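Local coordinates for protein 3-carboxy-cis,cis-muconate cycloisomerase (Pseudomonas putida, PDB 1RE5) that belongs to the mainly helical fumarase/aspartase superfamily of enzymes and assembles from four copies of the same chain, at residues Thr11-Arg16 and Ala337-Gln342; Asn69-Ala74 and Ala78-Lys83; Thr105-Met110 and Gly318-Glu323; Val265-Ala270 and Arg283-Ala288. All coordinates share one frame; numbering follows the deposited sequence.

Contact 1. Residues Thr11-Arg16 and Ala337-Gln342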
loop_
_atom_site.group_PDB
_atom_site.type_symbol
_atom_site.label_atom_id
_atom_site.label_comp_id
_atom_site.label_asym_id
_atom_site.label_seq_id
_atom_site.Cartn_x
_atom_site.Cartn_y
_atom_site.Cartn_z
ATOM N N THR D 11 -19.372 4.959 8.629
ATOM C CA THR D 11 -18.886 5.063 10.001
ATOM C C THR D 11 -19.977 4.819 11.029
ATOM O O THR D 11 -21.143 5.093 10.770
ATOM C CB THR D 11 -18.291 6.467 10.257
ATOM O OG1 THR D 11 -17.357 6.789 9.217
ATOM C CG2 THR D 11 -17.559 6.507 11.587
ATOM N N ALA D 12 -19.597 4.282 12.184
ATOM C CA ALA D 12 -20.549 4.038 13.261
ATOM C C ALA D 12 -20.603 5.351 14.048
ATOM O O ALA D 12 -19.577 5.836 14.533
ATOM C CB ALA D 12 -20.069 2.910 14.137
ATOM N N PRO D 13 -21.805 5.941 14.186
ATOM C CA PRO D 13 -22.008 7.211 14.903
ATOM C C PRO D 13 -21.237 7.404 16.202
ATOM O O PRO D 13 -20.697 8.484 16.458
ATOM C CB PRO D 13 -23.525 7.271 15.095
ATOM C CG PRO D 13 -23.960 5.839 14.992
ATOM C CD PRO D 13 -23.100 5.316 13.875
ATOM N N ALA D 14 -21.181 6.367 17.023
ATOM C CA ALA D 14 -20.468 6.455 18.291
ATOM C C ALA D 14 -18.989 6.688 18.061
ATOM O O ALA D 14 -18.355 7.442 18.794
ATOM C CB ALA D 14 -20.667 5.188 19.078
ATOM N N MET D 15 -18.443 6.022 17.043
ATOM C CA MET D 15 -17.026 6.137 16.702
ATOM C C MET D 15 -16.707 7.525 16.128
ATOM O O MET D 15 -15.671 8.102 16.430
ATOM C CB MET D 15 -16.641 5.051 15.693
ATOM C CG MET D 15 -15.148 4.893 15.481
ATOM S SD MET D 15 -14.351 4.006 16.833
ATOM C CE MET D 15 -13.801 5.316 17.762
ATOM N N ARG D 16 -17.588 8.060 15.292
ATOM C CA ARG D 16 -17.354 9.388 14.741
ATOM C C ARG D 16 -17.310 10.416 15.868
ATOM O O ARG D 16 -16.580 11.402 15.783
ATOM C CB ARG D 16 -18.463 9.792 13.772
ATOM C CG ARG D 16 -18.261 11.178 13.152
ATOM C CD ARG D 16 -17.496 11.109 11.832
ATOM N NE ARG D 16 -16.040 11.110 11.967
ATOM C CZ ARG D 16 -15.206 10.632 11.041
ATOM N NH1 ARG D 16 -15.686 10.108 9.924
ATOM N NH2 ARG D 16 -13.890 10.689 11.218
ATOM N N ALA D 337 -17.763 -1.125 9.542
ATOM C CA ALA D 337 -17.862 -2.511 9.079
ATOM C C ALA D 337 -18.452 -3.394 10.166
ATOM O O ALA D 337 -19.290 -4.244 9.889
ATOM C CB ALA D 337 -16.480 -3.051 8.643
ATOM N N LEU D 338 -18.021 -3.194 11.405
ATOM C CA LEU D 338 -18.543 -3.979 12.516
ATOM C C LEU D 338 -20.047 -3.760 12.607
ATOM O O LEU D 338 -20.832 -4.704 12.762
ATOM C CB LEU D 338 -17.881 -3.546 13.819
ATOM C CG LEU D 338 -16.573 -4.268 14.100
ATOM C CD1 LEU D 338 -15.840 -3.538 15.187
ATOM C CD2 LEU D 338 -16.846 -5.722 14.489
ATOM N N ARG D 339 -20.433 -2.497 12.499
ATOM C CA ARG D 339 -21.829 -2.123 12.561
ATOM C C ARG D 339 -22.666 -2.877 11.542
ATOM O O ARG D 339 -23.674 -3.503 11.882
ATOM C CB ARG D 339 -21.982 -0.644 12.294
ATOM C CG ARG D 339 -23.405 -0.210 12.419
ATOM C CD ARG D 339 -23.584 1.209 11.967
ATOM N NE ARG D 339 -24.828 1.770 12.482
ATOM C CZ ARG D 339 -25.359 2.908 12.055
ATOM N NH1 ARG D 339 -24.750 3.608 11.095
ATOM N NH2 ARG D 339 -26.493 3.349 12.595
ATOM N N GLN D 340 -22.238 -2.809 10.287
ATOM C CA GLN D 340 -22.943 -3.457 9.190
ATOM C C GLN D 340 -22.916 -4.974 9.275
ATOM O O GLN D 340 -23.890 -5.628 8.916
ATOM C CB GLN D 340 -22.341 -3.013 7.868
ATOM C CG GLN D 340 -23.352 -2.899 6.774
ATOM C CD GLN D 340 -24.456 -1.927 7.119
ATOM O OE1 GLN D 340 -24.202 -0.762 7.464
ATOM N NE2 GLN D 340 -25.695 -2.398 7.025
ATOM N N ALA D 341 -21.805 -5.536 9.745
ATOM C CA ALA D 341 -21.686 -6.989 9.882
ATOM C C ALA D 341 -22.693 -7.502 10.914
ATOM O O ALA D 341 -23.232 -8.601 10.775
ATOM C CB ALA D 341 -20.273 -7.373 10.307
ATOM N N GLN D 342 -22.940 -6.700 11.949
ATOM C CA GLN D 342 -23.887 -7.067 12.994
ATOM C C GLN D 342 -25.284 -7.166 12.392
ATOM O O GLN D 342 -26.005 -8.151 12.609
ATOM C CB GLN D 342 -23.883 -6.010 14.104
ATOM C CG GLN D 342 -24.855 -6.281 15.252
ATOM C CD GLN D 342 -24.552 -7.571 15.986
ATOM O OE1 GLN D 342 -23.424 -7.794 16.430
ATOM N NE2 GLN D 342 -25.561 -8.427 16.127
#

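Contact 2. Residues Asn69-Ala74 and Ala78-Lys83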
loop_
_atom_site.group_PDB
_atom_site.type_symbol
_atom_site.label_atom_id
_atom_site.label_comp_id
_atom_site.label_asym_id
_atom_site.label_seq_id
_atom_site.Cartn_x
_atom_site.Cartn_y
_atom_site.Cartn_z
ATOM N N ASN D 69 -6.906 27.652 11.808
ATOM C CA ASN D 69 -6.048 28.607 11.120
ATOM C C ASN D 69 -4.726 28.788 11.833
ATOM O O ASN D 69 -3.691 29.005 11.202
ATOM C CB ASN D 69 -6.745 29.958 10.997
ATOM C CG ASN D 69 -8.053 29.875 10.211
ATOM O OD1 ASN D 69 -8.076 29.488 9.032
ATOM N ND2 ASN D 69 -9.151 30.237 10.865
ATOM N N ALA D 70 -4.760 28.698 13.154
ATOM C CA ALA D 70 -3.553 28.861 13.944
ATOM C C ALA D 70 -2.624 27.659 13.764
ATOM O O ALA D 70 -1.394 27.804 13.701
ATOM C CB ALA D 70 -3.915 29.036 15.410
ATOM N N ILE D 71 -3.220 26.474 13.686
ATOM C CA ILE D 71 -2.448 25.256 13.514
ATOM C C ILE D 71 -1.650 25.329 12.222
ATOM O O ILE D 71 -0.501 24.889 12.163
ATOM C CB ILE D 71 -3.374 24.020 13.490
ATOM C CG1 ILE D 71 -3.891 23.742 14.908
ATOM C CG2 ILE D 71 -2.631 22.811 12.914
ATOM C CD1 ILE D 71 -4.986 22.728 14.953
ATOM N N ALA D 72 -2.264 25.906 11.194
ATOM C CA ALA D 72 -1.627 26.043 9.890
ATOM C C ALA D 72 -0.315 26.814 9.972
ATOM O O ALA D 72 0.518 26.745 9.062
ATOM C CB ALA D 72 -2.573 26.742 8.929
ATOM N N THR D 73 -0.138 27.546 11.067
ATOM C CA THR D 73 1.061 28.348 11.267
ATOM C C THR D 73 1.950 27.762 12.359
ATOM O O THR D 73 3.171 27.944 12.348
ATOM C CB THR D 73 0.678 29.793 11.662
ATOM O OG1 THR D 73 -0.192 30.345 10.666
ATOM C CG2 THR D 73 1.922 30.671 11.779
ATOM N N ALA D 74 1.327 27.054 13.297
ATOM C CA ALA D 74 2.045 26.461 14.413
ATOM C C ALA D 74 2.768 25.165 14.065
ATOM O O ALA D 74 3.878 24.916 14.545
ATOM C CB ALA D 74 1.084 26.225 15.559
ATOM N N ALA D 78 -1.275 21.210 19.640
ATOM C CA ALA D 78 -1.033 21.545 21.037
ATOM C C ALA D 78 -0.790 23.016 21.328
ATOM O O ALA D 78 -1.501 23.604 22.144
ATOM C CB ALA D 78 0.131 20.723 21.583
ATOM N N ILE D 79 0.194 23.632 20.673
ATOM C CA ILE D 79 0.470 25.030 20.986
ATOM C C ILE D 79 -0.697 26.010 20.785
ATOM O O ILE D 79 -0.915 26.881 21.631
ATOM C CB ILE D 79 1.763 25.579 20.278
ATOM C CG1 ILE D 79 1.429 26.175 18.923
ATOM C CG2 ILE D 79 2.807 24.489 20.155
ATOM C CD1 ILE D 79 2.589 26.941 18.320
ATOM N N PRO D 80 -1.471 25.884 19.694
ATOM C CA PRO D 80 -2.562 26.855 19.580
ATOM C C PRO D 80 -3.631 26.607 20.634
ATOM O O PRO D 80 -4.294 27.538 21.094
ATOM C CB PRO D 80 -3.091 26.626 18.168
ATOM C CG PRO D 80 -1.895 26.147 17.442
ATOM C CD PRO D 80 -1.311 25.157 18.429
ATOM N N LEU D 81 -3.804 25.349 21.017
ATOM C CA LEU D 81 -4.804 25.022 22.021
ATOM C C LEU D 81 -4.363 25.549 23.376
ATOM O O LEU D 81 -5.143 26.193 24.083
ATOM C CB LEU D 81 -5.004 23.513 22.125
ATOM C CG LEU D 81 -5.992 23.129 23.230
ATOM C CD1 LEU D 81 -7.362 23.679 22.867
ATOM C CD2 LEU D 81 -6.043 21.624 23.409
ATOM N N VAL D 82 -3.110 25.258 23.735
ATOM C CA VAL D 82 -2.554 25.690 25.009
ATOM C C VAL D 82 -2.638 27.206 25.129
ATOM O O VAL D 82 -3.015 27.726 26.179
ATOM C CB VAL D 82 -1.085 25.226 25.167
ATOM C CG1 VAL D 82 -0.468 25.859 26.403
ATOM C CG2 VAL D 82 -1.029 23.706 25.298
ATOM N N LYS D 83 -2.306 27.913 24.056
ATOM C CA LYS D 83 -2.385 29.370 24.073
ATOM C C LYS D 83 -3.831 29.809 24.329
ATOM O O LYS D 83 -4.088 30.675 25.160
ATOM C CB LYS D 83 -1.902 29.945 22.740
ATOM C CG LYS D 83 -1.879 31.463 22.690
ATOM C CD LYS D 83 -1.353 31.954 21.341
ATOM C CE LYS D 83 -1.176 33.473 21.300
ATOM N NZ LYS D 83 -0.170 33.939 22.302
#

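Contact 3. Residues Thr105-Met110 and Gly318-Glu323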
loop_
_atom_site.group_PDB
_atom_site.type_symbol
_atom_site.label_atom_id
_atom_site.label_comp_id
_atom_site.label_asym_id
_atom_site.label_seq_id
_atom_site.Cartn_x
_atom_site.Cartn_y
_atom_site.Cartn_z
ATOM N N THR D 105 5.740 18.998 26.559
ATOM C CA THR D 105 5.958 19.416 25.189
ATOM C C THR D 105 4.656 19.164 24.436
ATOM O O THR D 105 3.795 18.443 24.927
ATOM C CB THR D 105 7.159 18.636 24.571
ATOM O OG1 THR D 105 7.478 19.179 23.288
ATOM C CG2 THR D 105 6.843 17.166 24.430
ATOM N N SER D 106 4.499 19.771 23.266
ATOM C CA SER D 106 3.287 19.602 22.464
ATOM C C SER D 106 2.894 18.139 22.219
ATOM O O SER D 106 1.738 17.747 22.423
ATOM C CB SER D 106 3.454 20.310 21.118
ATOM O OG SER D 106 3.569 21.712 21.285
ATOM N N GLN D 107 3.853 17.326 21.787
ATOM C CA GLN D 107 3.560 15.924 21.516
ATOM C C GLN D 107 3.039 15.163 22.745
ATOM O O GLN D 107 2.270 14.212 22.604
ATOM C CB GLN D 107 4.791 15.214 20.934
ATOM C CG GLN D 107 4.449 13.849 20.349
ATOM C CD GLN D 107 5.606 13.175 19.662
ATOM O OE1 GLN D 107 5.463 12.079 19.126
ATOM N NE2 GLN D 107 6.760 13.821 19.671
ATOM N N ASP D 108 3.453 15.574 23.940
ATOM C CA ASP D 108 2.988 14.912 25.154
ATOM C C ASP D 108 1.475 15.025 25.223
ATOM O O ASP D 108 0.778 14.038 25.502
ATOM C CB ASP D 108 3.577 15.565 26.401
ATOM C CG ASP D 108 5.061 15.337 26.534
ATOM O OD1 ASP D 108 5.520 14.223 26.230
ATOM O OD2 ASP D 108 5.775 16.268 26.963
ATOM N N ALA D 109 0.971 16.232 24.958
ATOM C CA ALA D 109 -0.469 16.474 25.010
ATOM C C ALA D 109 -1.200 15.777 23.870
ATOM O O ALA D 109 -2.264 15.184 24.060
ATOM C CB ALA D 109 -0.749 17.963 24.968
ATOM N N MET D 110 -0.622 15.859 22.679
ATOM C CA MET D 110 -1.205 15.238 21.501
ATOM C C MET D 110 -1.261 13.697 21.552
ATOM O O MET D 110 -2.321 13.098 21.335
ATOM C CB MET D 110 -0.426 15.682 20.285
ATOM C CG MET D 110 -0.484 17.160 20.061
ATOM S SD MET D 110 0.166 17.523 18.434
ATOM C CE MET D 110 1.668 18.401 18.894
ATOM N N GLY D 318 6.684 15.533 9.358
ATOM C CA GLY D 318 6.203 14.901 8.145
ATOM C C GLY D 318 5.685 13.510 8.458
ATOM O O GLY D 318 4.478 13.253 8.376
ATOM N N LEU D 319 6.589 12.607 8.832
ATOM C CA LEU D 319 6.201 11.237 9.163
ATOM C C LEU D 319 5.197 11.219 10.309
ATOM O O LEU D 319 4.186 10.504 10.261
ATOM C CB LEU D 319 7.429 10.398 9.534
ATOM C CG LEU D 319 8.537 10.281 8.473
ATOM C CD1 LEU D 319 9.400 9.073 8.793
ATOM C CD2 LEU D 319 7.933 10.130 7.077
ATOM N N TRP D 320 5.468 12.011 11.341
ATOM C CA TRP D 320 4.565 12.088 12.479
ATOM C C TRP D 320 3.247 12.726 12.057
ATOM O O TRP D 320 2.181 12.286 12.469
ATOM C CB TRP D 320 5.214 12.898 13.590
ATOM C CG TRP D 320 4.321 13.194 14.757
ATOM C CD1 TRP D 320 3.451 12.333 15.371
ATOM C CD2 TRP D 320 4.277 14.418 15.511
ATOM N NE1 TRP D 320 2.874 12.944 16.460
ATOM C CE2 TRP D 320 3.364 14.223 16.571
ATOM C CE3 TRP D 320 4.923 15.656 15.393
ATOM C CZ2 TRP D 320 3.081 15.226 17.513
ATOM C CZ3 TRP D 320 4.642 16.650 16.326
ATOM C CH2 TRP D 320 3.728 16.426 17.373
ATOM N N HIS D 321 3.317 13.761 11.224
ATOM C CA HIS D 321 2.111 14.429 10.758
ATOM C C HIS D 321 1.229 13.452 9.991
ATOM O O HIS D 321 0.012 13.530 10.062
ATOM C CB HIS D 321 2.468 15.605 9.856
ATOM C CG HIS D 321 3.159 16.733 10.562
ATOM N ND1 HIS D 321 4.425 16.617 11.098
ATOM C CD2 HIS D 321 2.768 18.013 10.792
ATOM C CE1 HIS D 321 4.786 17.777 11.623
ATOM N NE2 HIS D 321 3.799 18.641 11.450
ATOM N N ALA D 322 1.846 12.524 9.260
ATOM C CA ALA D 322 1.102 11.531 8.482
ATOM C C ALA D 322 0.188 10.624 9.326
ATOM O O ALA D 322 -0.772 10.060 8.809
ATOM C CB ALA D 322 2.071 10.673 7.686
ATOM N N GLU D 323 0.479 10.465 10.613
ATOM C CA GLU D 323 -0.349 9.609 11.462
ATOM C C GLU D 323 -1.665 10.265 11.850
ATOM O O GLU D 323 -2.696 9.611 11.908
ATOM C CB GLU D 323 0.365 9.263 12.772
ATOM C CG GLU D 323 1.824 8.869 12.670
ATOM C CD GLU D 323 2.438 8.619 14.044
ATOM O OE1 GLU D 323 1.803 8.985 15.056
ATOM O OE2 GLU D 323 3.560 8.069 14.118
#

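Contact 4. Residues Val265-Ala270 and Arg283-Ala288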
loop_
_atom_site.group_PDB
_atom_site.type_symbol
_atom_site.label_atom_id
_atom_site.label_comp_id
_atom_site.label_asym_id
_atom_site.label_seq_id
_atom_site.Cartn_x
_atom_site.Cartn_y
_atom_site.Cartn_z
ATOM N N VAL D 265 -28.286 -17.300 0.619
ATOM C CA VAL D 265 -28.324 -16.510 1.837
ATOM C C VAL D 265 -28.561 -15.084 1.407
ATOM O O VAL D 265 -28.097 -14.678 0.349
ATOM C CB VAL D 265 -26.984 -16.615 2.618
ATOM C CG1 VAL D 265 -26.923 -15.574 3.712
ATOM C CG2 VAL D 265 -26.856 -17.997 3.239
ATOM N N PHE D 266 -29.285 -14.319 2.213
ATOM C CA PHE D 266 -29.579 -12.937 1.858
ATOM C C PHE D 266 -29.442 -11.989 3.034
ATOM O O PHE D 266 -29.664 -12.373 4.189
ATOM C CB PHE D 266 -31.017 -12.808 1.353
ATOM C CG PHE D 266 -31.331 -13.659 0.173
ATOM C CD1 PHE D 266 -31.266 -13.135 -1.112
ATOM C CD2 PHE D 266 -31.708 -14.989 0.343
ATOM C CE1 PHE D 266 -31.569 -13.916 -2.209
ATOM C CE2 PHE D 266 -32.012 -15.781 -0.754
ATOM C CZ PHE D 266 -31.942 -15.238 -2.034
ATOM N N GLU D 267 -29.096 -10.742 2.729
ATOM C CA GLU D 267 -29.005 -9.712 3.743
ATOM C C GLU D 267 -30.443 -9.404 4.149
ATOM O O GLU D 267 -31.370 -9.600 3.373
ATOM C CB GLU D 267 -28.381 -8.460 3.163
ATOM C CG GLU D 267 -26.886 -8.449 3.151
ATOM C CD GLU D 267 -26.360 -7.126 2.658
ATOM O OE1 GLU D 267 -27.002 -6.092 2.939
ATOM O OE2 GLU D 267 -25.306 -7.114 1.999
ATOM N N PRO D 268 -30.646 -8.892 5.361
ATOM C CA PRO D 268 -31.992 -8.569 5.831
ATOM C C PRO D 268 -32.707 -7.557 4.960
ATOM O O PRO D 268 -32.114 -6.962 4.067
ATOM C CB PRO D 268 -31.742 -7.989 7.215
ATOM C CG PRO D 268 -30.453 -8.585 7.621
ATOM C CD PRO D 268 -29.646 -8.535 6.372
ATOM N N SER D 269 -33.983 -7.353 5.293
ATOM C CA SER D 269 -34.893 -6.401 4.652
ATOM C C SER D 269 -35.760 -7.016 3.555
ATOM O O SER D 269 -35.650 -6.639 2.385
ATOM C CB SER D 269 -34.116 -5.197 4.099
ATOM O OG SER D 269 -34.961 -4.073 3.918
ATOM N N ALA D 270 -36.630 -7.954 3.949
ATOM C CA ALA D 270 -37.556 -8.647 3.035
ATOM C C ALA D 270 -36.820 -9.585 2.063
ATOM O O ALA D 270 -35.591 -9.716 2.139
ATOM C CB ALA D 270 -38.407 -7.614 2.255
ATOM N N ARG D 283 -32.667 -6.670 -4.800
ATOM C CA ARG D 283 -32.174 -7.223 -3.550
ATOM C C ARG D 283 -30.658 -7.063 -3.610
ATOM O O ARG D 283 -29.926 -8.033 -3.790
ATOM C CB ARG D 283 -32.552 -8.684 -3.403
ATOM N N ASN D 284 -30.201 -5.821 -3.485
ATOM C CA ASN D 284 -28.781 -5.507 -3.525
ATOM C C ASN D 284 -28.172 -5.611 -2.142
ATOM O O ASN D 284 -28.787 -5.212 -1.161
ATOM C CB ASN D 284 -28.569 -4.095 -4.069
ATOM C CG ASN D 284 -28.725 -4.022 -5.572
ATOM O OD1 ASN D 284 -28.520 -2.979 -6.169
ATOM N ND2 ASN D 284 -29.082 -5.136 -6.190
ATOM N N PRO D 285 -26.958 -6.174 -2.040
ATOM C CA PRO D 285 -26.285 -6.312 -0.744
ATOM C C PRO D 285 -25.587 -5.011 -0.311
ATOM O O PRO D 285 -24.357 -4.918 -0.342
ATOM C CB PRO D 285 -25.301 -7.445 -1.004
ATOM C CG PRO D 285 -24.949 -7.243 -2.432
ATOM C CD PRO D 285 -26.266 -6.959 -3.076
ATOM N N VAL D 286 -26.373 -4.017 0.107
ATOM C CA VAL D 286 -25.808 -2.736 0.498
ATOM C C VAL D 286 -24.920 -2.865 1.724
ATOM O O VAL D 286 -23.985 -2.088 1.906
ATOM C CB VAL D 286 -26.913 -1.668 0.738
ATOM C CG1 VAL D 286 -27.976 -1.782 -0.326
ATOM C CG2 VAL D 286 -27.521 -1.817 2.093
ATOM N N GLY D 287 -25.199 -3.854 2.561
ATOM C CA GLY D 287 -24.383 -4.048 3.747
ATOM C C GLY D 287 -23.028 -4.646 3.406
ATOM O O GLY D 287 -22.004 -4.155 3.870
ATOM N N ALA D 288 -23.019 -5.704 2.595
ATOM C CA ALA D 288 -21.777 -6.352 2.200
ATOM C C ALA D 288 -20.839 -5.352 1.507
ATOM O O ALA D 288 -19.614 -5.437 1.640
ATOM C CB ALA D 288 -22.077 -7.515 1.282
#

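Contact 1. Residues Thr11-Arg16 and Ala337-Gln342
The contact is made by one long side chain, Arg339, which reaches from helix 319-347 to the start of helix 13-18 and lays its guanidinium beside Pro13. Its carbons lead out with CG anti to the backbone N (chi1 -177°) and stay extended as far as NE, carrying the charged end across the gap between the two backbones.

Most of the touching is van der Waals. The ring of Pro13 stands roughly at right angles to the arginine chain and offers CD to one face of the guanidinium, 3.6 Å above its plane and toward the rim; Arg339 NH1 is the closest atom of that group, 3.7 Å from Pro13 CD. Nearer the root of the arginine, Ala12 CB lies 4.4 Å from Arg339 CB.

The polar part is slight. Thr11 O sits 3.9 Å from Arg339 NH1 in an oblique position, and no hydrogen bond joins the two segments. Firmer links lie next door: Ser335 OG of helix 319-347 is hydrogen-bonded to Ala12 N, while Asp7, in helix 7-10, takes both Thr11 OG1 and, in a salt bridge, Arg16.

Ala12 is the N-cap residue of helix 13-18. The helix start would, if anything, slightly disfavour a positive group, so the contact rests on apolar flank and guanidinium face; no anion meets the charge across it, and Arg339, being exposed, can be solvated.

Contact 2. Residues Asn69-Ala74 and Ala78-Lys83
Pro80 pushes its ring into a shallow hollow on helix 64-74, in the bend of a splayed helical hairpin whose two arms, 64-74 and 78-92, are joined by only three residues. The axes of the two short segments pass 8.9 Å apart, with their directions 128° from each other, so the arms diverge from the turn and meet over alanines, a proline and two isoleucines.

The floor of the hollow is formed by Ala70 and Ala74, with Ile71 at one side. Pro80 CB rests against Ala70 CB at 3.8 Å, and Pro80 CG faces the methyl of Ala74. On the Ile71 side, CG1 is anti to the carbonyl carbon (chi1 -73°) and approaches Pro80 CG at 4.0 Å, the two side chains crossing at about a right angle. Ile79 covers the Ala74 methyl beside the proline, its CG1 and CD1 both touching that carbon.

No hydrogen bond crosses between the helices; within the turn, Asn76 OD1 accepts from Ile79 N. Leu5 of a second subunit packs on Ile71, and Tyr9 of that subunit on Ala72. In the first arm, Ala70 O accepts from two backbone donors, Thr73 N and Ala74 N, each at 2.9 Å.

Contact 3. Residues Thr105-Met110 and Gly318-Glu323
Two side chains of helix 106-142 take hold of the indole of Trp320 in different ways: Gln107 lies over a face and Met110 comes in at the edge. Gln107 runs past the ring in the direction opposite to that of the tryptophan side chain. With CG anti to the backbone N (chi1 -167°) and the chain extended beyond it, the glutamine is laid along the face, and its CG comes 3.4 Å from Trp320 CZ2. Its CD stands 3.8 Å above the ring plane, displaced toward the rim, and the amide is tilted 34° from the indole, so the overlap is partial.

Met110 crosses the tryptophan side chain at about a right angle. Its methyl CE lies near the ring plane next to Trp320 CH2, and its sulfur SD sits 4.8 Å from the centroid of the six-membered ring, 60° off the normal, an oblique Met-aromatic contact.

These residues stand near the first turns of 106-142 and 319-347, two of the long helices that form the central bundle of this superfamily's fold. Ala78 and Met28 also pack on Met110. Trp324, one turn on, meets the Trp320 ring edge-to-face. Glu323 OE1 lies in the plane of the indole at its edge, and a salt bridge ties that same oxygen to Arg230.

Contact 4. Residues Val265-Ala270 and Arg283-Ala288
Both carboxylate oxygens of Glu267 are taken up by backbone amides at the beginning of helix 286-307. Gly287 N donates to OE1 at 2.9 Å, with an N-H...O angle of 147°, reaching it on the syn side and only 17° out of the carboxylate plane. Ala288 N donates to OE2 at 2.8 Å along a straighter line, but from well above that plane. The two consecutive N-H groups thus grip the carboxylate by different geometries and together restrict its rotation.

Glu267 gets there from the loop following strand 265-266, with CG anti to the carbonyl carbon and the rest of the chain extended. Around OE2 the apolar neighbours are Pro285 CA and CB and the methyl of Ala288, at 3.3 Å for Ala288 CB. Gly287 has no side chain to stand between the carboxylate and the helix.

Pro285 is the centre of an inverse gamma turn, in which Val286 N bonds weakly to Asn284 O. Val286 O is satisfied from elsewhere, by Tyr9 OH. Ile254 and Met258 pack on the glutamate, which is buried, and Trp153 of a fourth subunit packs on Pro285.

The superfamily signature sequence runs through the connecting loop and ends at Asn284, inside 283-288. First-turn amides of a helix have no acceptor in the preceding turn, and here a buried acid supplies it, holding the base of that loop to the helix start.

How the contacts relate
Contacts 1 and 4 are neighbours, their centres about 17 Å apart, and they touch where Gln340 CG packs on Gly287 CA at 3.4 Å. Contacts 2 and 3 are closer still, about 13 Å between centres: Ala78 CB lies 3.4 Å from Ser106 CB, so helix 78-92 packs on the start of helix 106-142. The two pairs are well separated, with contacts 2 and 4 about 47 Å apart between centres, and contacts 3 and 4 on opposite sides of the chain's centre. Helix 319-347 serves both contact 1 and contact 3. Helix 286-307, which starts in contact 4, carries the residues around dithiothreitol further along, among them Thr296; Thr296 of a second subunit also packs on Leu319 at contact 3.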